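Calcium homeostasis modulator 1 (Oryzias latipes, PDB 6LMT) probably forms a large-pore ion channel in the membrane, assembled here from eight copies of the subunit. Local coordinates at residues Ile58-Phe63 and Ala111-Val116. Sequence-based numbering, arbitrary orientation.
With Y01 (cholesterol hemisuccinate), chain L; Y01 (cholesterol hemisuccinate), chain I.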
# COMPACT_ATOMS: atom_id res chain seq x y z
N ILE A 58 -11.89 -31.63 -17.10
CA ILE A 58 -10.93 -32.20 -16.15
C ILE A 58 -10.65 -31.30 -14.95
O ILE A 58 -10.66 -31.82 -13.83
CB ILE A 58 -9.64 -32.63 -16.88
CG1 ILE A 58 -9.93 -33.76 -17.85
CG2 ILE A 58 -8.51 -32.99 -15.92
CD1 ILE A 58 -10.47 -34.96 -17.19
N PRO A 59 -10.42 -29.98 -15.06
CA PRO A 59 -10.24 -29.19 -13.85
C PRO A 59 -11.47 -29.09 -12.95
O PRO A 59 -11.28 -29.04 -11.74
CB PRO A 59 -9.81 -27.81 -14.38
CG PRO A 59 -9.24 -28.09 -15.64
CD PRO A 59 -10.02 -29.16 -16.22
N PRO A 60 -12.72 -29.10 -13.46
CA PRO A 60 -13.84 -29.25 -12.51
C PRO A 60 -13.88 -30.56 -11.74
O PRO A 60 -14.29 -30.55 -10.58
CB PRO A 60 -15.06 -29.10 -13.40
CG PRO A 60 -14.65 -28.25 -14.39
CD PRO A 60 -13.29 -28.61 -14.73
N ILE A 61 -13.48 -31.68 -12.34
CA ILE A 61 -13.39 -32.95 -11.61
C ILE A 61 -12.35 -32.86 -10.52
O ILE A 61 -12.55 -33.34 -9.40
CB ILE A 61 -13.09 -34.10 -12.59
CG1 ILE A 61 -14.24 -34.27 -13.57
CG2 ILE A 61 -12.85 -35.39 -11.87
CD1 ILE A 61 -13.91 -35.16 -14.71
N TRP A 62 -11.24 -32.19 -10.80
CA TRP A 62 -10.18 -32.06 -9.81
C TRP A 62 -10.57 -31.11 -8.68
O TRP A 62 -10.25 -31.39 -7.52
CB TRP A 62 -8.89 -31.60 -10.50
CG TRP A 62 -7.84 -31.37 -9.52
CD1 TRP A 62 -7.16 -32.29 -8.81
CD2 TRP A 62 -7.41 -30.12 -9.06
NE1 TRP A 62 -6.30 -31.68 -7.95
CE2 TRP A 62 -6.44 -30.33 -8.09
CE3 TRP A 62 -7.75 -28.81 -9.40
CZ2 TRP A 62 -5.81 -29.31 -7.45
CZ3 TRP A 62 -7.13 -27.81 -8.77
CH2 TRP A 62 -6.18 -28.05 -7.81
N PHE A 63 -11.24 -30.00 -8.98
CA PHE A 63 -11.74 -29.12 -7.92
C PHE A 63 -12.83 -29.77 -7.09
O PHE A 63 -12.99 -29.43 -5.92
CB PHE A 63 -12.27 -27.80 -8.50
CG PHE A 63 -11.22 -26.81 -8.85
CD1 PHE A 63 -10.50 -26.19 -7.87
CD2 PHE A 63 -11.00 -26.44 -10.16
CE1 PHE A 63 -9.54 -25.27 -8.18
CE2 PHE A 63 -10.04 -25.54 -10.48
CZ PHE A 63 -9.32 -24.95 -9.50
N ALA A 111 -18.15 -25.12 -10.50
CA ALA A 111 -19.06 -24.23 -11.21
C ALA A 111 -18.40 -22.89 -11.53
O ALA A 111 -18.69 -22.30 -12.57
CB ALA A 111 -20.32 -24.02 -10.39
N VAL A 112 -17.51 -22.42 -10.66
CA VAL A 112 -16.76 -21.20 -10.93
C VAL A 112 -15.81 -21.41 -12.10
O VAL A 112 -15.67 -20.53 -12.95
CB VAL A 112 -16.04 -20.72 -9.66
CG1 VAL A 112 -15.10 -19.59 -9.94
CG2 VAL A 112 -17.03 -20.24 -8.67
N TRP A 113 -15.17 -22.59 -12.18
CA TRP A 113 -14.28 -22.88 -13.29
C TRP A 113 -15.01 -22.91 -14.62
O TRP A 113 -14.53 -22.33 -15.60
CB TRP A 113 -13.55 -24.21 -13.10
CG TRP A 113 -12.59 -24.51 -14.22
CD1 TRP A 113 -12.84 -25.21 -15.35
CD2 TRP A 113 -11.21 -24.15 -14.28
NE1 TRP A 113 -11.73 -25.26 -16.13
CE2 TRP A 113 -10.71 -24.62 -15.49
CE3 TRP A 113 -10.36 -23.45 -13.43
CZ2 TRP A 113 -9.40 -24.44 -15.87
CZ3 TRP A 113 -9.07 -23.28 -13.80
CH2 TRP A 113 -8.60 -23.76 -15.01
N VAL A 114 -16.15 -23.61 -14.69
CA VAL A 114 -16.90 -23.73 -15.93
C VAL A 114 -17.40 -22.38 -16.39
O VAL A 114 -17.38 -22.07 -17.58
CB VAL A 114 -18.04 -24.75 -15.74
CG1 VAL A 114 -18.95 -24.81 -16.94
CG2 VAL A 114 -17.48 -26.10 -15.50
N SER A 115 -17.77 -21.51 -15.46
CA SER A 115 -18.29 -20.21 -15.83
C SER A 115 -17.20 -19.27 -16.32
O SER A 115 -17.41 -18.58 -17.32
CB SER A 115 -19.02 -19.62 -14.65
OG SER A 115 -20.12 -20.41 -14.30
N VAL A 116 -16.03 -19.21 -15.67
CA VAL A 116 -14.96 -18.37 -16.19
C VAL A 116 -14.42 -18.90 -17.50
O VAL A 116 -13.94 -18.14 -18.33
CB VAL A 116 -13.79 -18.16 -15.19
CG1 VAL A 116 -14.22 -17.42 -14.01
CG2 VAL A 116 -13.17 -19.44 -14.76
CAA Y01 L . -13.93 -13.88 -17.54
CBA Y01 L . -14.82 -13.03 -16.64
CAB Y01 L . -15.95 -12.42 -17.44
CAN Y01 L . -15.36 -13.85 -15.47
CAJ Y01 L . -16.45 -13.21 -14.65
CAO Y01 L . -16.98 -14.13 -13.57
CBB Y01 L . -18.47 -14.50 -13.63
CAC Y01 L . -18.94 -14.55 -15.08
CBE Y01 L . -18.77 -15.85 -12.93
CAP Y01 L . -17.56 -16.81 -12.93
CAQ Y01 L . -17.80 -17.81 -11.79
CBG Y01 L . -19.26 -17.54 -11.43
CBI Y01 L . -19.30 -16.00 -11.48
CAE Y01 L . -18.36 -15.32 -10.48
CAU Y01 L . -20.73 -15.57 -11.17
CAS Y01 L . -21.14 -16.11 -9.80
CBF Y01 L . -21.23 -17.64 -9.83
CBD Y01 L . -19.89 -18.27 -10.25
CAK Y01 L . -20.17 -19.73 -10.61
CAI Y01 L . -21.09 -20.41 -9.64
CAZ Y01 L . -21.69 -19.80 -8.63
CAV Y01 L . -22.37 -20.59 -7.53
CBH Y01 L . -21.74 -18.28 -8.51
CAD Y01 L . -20.88 -17.85 -7.31
CAT Y01 L . -23.22 -17.89 -8.27
CAR Y01 L . -23.82 -18.61 -7.07
CBC Y01 L . -23.78 -20.11 -7.23
OAW Y01 L . -24.30 -20.75 -6.02
CAY Y01 L . -23.93 -20.34 -4.79
OAG Y01 L . -22.80 -20.20 -4.42
CAM Y01 L . -25.11 -20.06 -3.92
CAL Y01 L . -25.35 -20.89 -2.67
CAX Y01 L . -24.85 -20.27 -1.38
OAH Y01 L . -23.64 -20.35 -1.11
OAF Y01 L . -25.69 -19.71 -0.65
CAA Y01 I . 1.95 -22.18 -14.08
CBA Y01 I . 0.59 -22.05 -13.41
CAB Y01 I . -0.51 -22.51 -14.35
CAN Y01 I . 0.56 -22.81 -12.09
CAJ Y01 I . -0.80 -22.98 -11.46
CAO Y01 I . -0.76 -23.82 -10.20
CBB Y01 I . -1.59 -25.12 -10.19
CAC Y01 I . -1.65 -25.70 -11.60
CBE Y01 I . -1.02 -26.17 -9.21
CAP Y01 I . 0.50 -26.02 -8.98
CAQ Y01 I . 0.80 -26.72 -7.64
CBG Y01 I . -0.50 -27.47 -7.37
CBI Y01 I . -1.55 -26.41 -7.77
CAE Y01 I . -1.48 -25.13 -6.94
CAU Y01 I . -2.93 -27.03 -7.59
CAS Y01 I . -3.09 -27.49 -6.13
CBF Y01 I . -2.13 -28.64 -5.81
CBD Y01 I . -0.67 -28.24 -6.06
CAK Y01 I . 0.15 -29.53 -6.08
CAI Y01 I . -0.23 -30.49 -5.00
CAZ Y01 I . -1.24 -30.30 -4.16
CAV Y01 I . -1.39 -31.15 -2.91
CBH Y01 I . -2.30 -29.24 -4.39
CAD Y01 I . -2.16 -28.15 -3.31
CAT Y01 I . -3.67 -29.93 -4.26
CAR Y01 I . -3.83 -30.67 -2.93
CBC Y01 I . -2.78 -31.73 -2.75
OAW Y01 I . -2.94 -32.35 -1.43
CAY Y01 I . -3.13 -31.61 -0.32
OAG Y01 I . -2.47 -30.68 0.03
CAM Y01 I . -4.33 -32.09 0.45
CAL Y01 I . -4.15 -32.64 1.85
CAX Y01 I . -4.42 -31.66 2.97
OAH Y01 I . -3.53 -30.84 3.27
OAF Y01 I . -5.52 -31.71 3.54
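Trp113 carries most of the meeting between 111-116 and 58-63, two nearly antiparallel helical segments whose axes come within 9.0 Å. On the far side of its helix, Ala111 uses its carbonyl oxygen as a double acceptor: Ser115 OG, 2.9 Å from Ala111 O, and the backbone N of Ser115 reach it from opposite faces of the carbonyl plane. Val112 packs both methyls against the chain L cholesterol hemisuccinate.

Trp113 holds CG anti to the backbone N (chi1 -178°), and its indole meets three residues of 58-63. Pro59 CB lies over one face, 3.7 Å from the centroid of the five-membered ring, in a CH-pi contact, while its CG reaches CZ2. At the pyrrole end CD1 meets Pro60 CD at 3.5 Å, the two side chains crossing at about a right angle. At the benzo end CE3 touches Phe63 CE2 at 3.6 Å; the two ring planes are inclined by 40°, an oblique aromatic pair. The indole NE1 donates to the carbonyl oxygen of Leu55, a polar tie within otherwise apolar packing. One residue on, Val114 adds CG2 against Pro60 CG at 3.7 Å. Ser115 CB then lies 3.6 Å from CAQ, and Val116 CG1 3.6 Å from CAP, of the chain L sterol.

The contact thus joins helix 48-70, kinked at its proline pair, to helix 108-120 in a buried contact near the centre of the chain. Helix 21-36 packs against both, Tyr34 meeting the Trp113 ring edge-to-face and Met33 touching Phe63, while Phe188 of helix 167-202 touches Val114 and Ser115. Beyond Pro59, Trp186 of a neighbouring subunit continues the packing into the octamer.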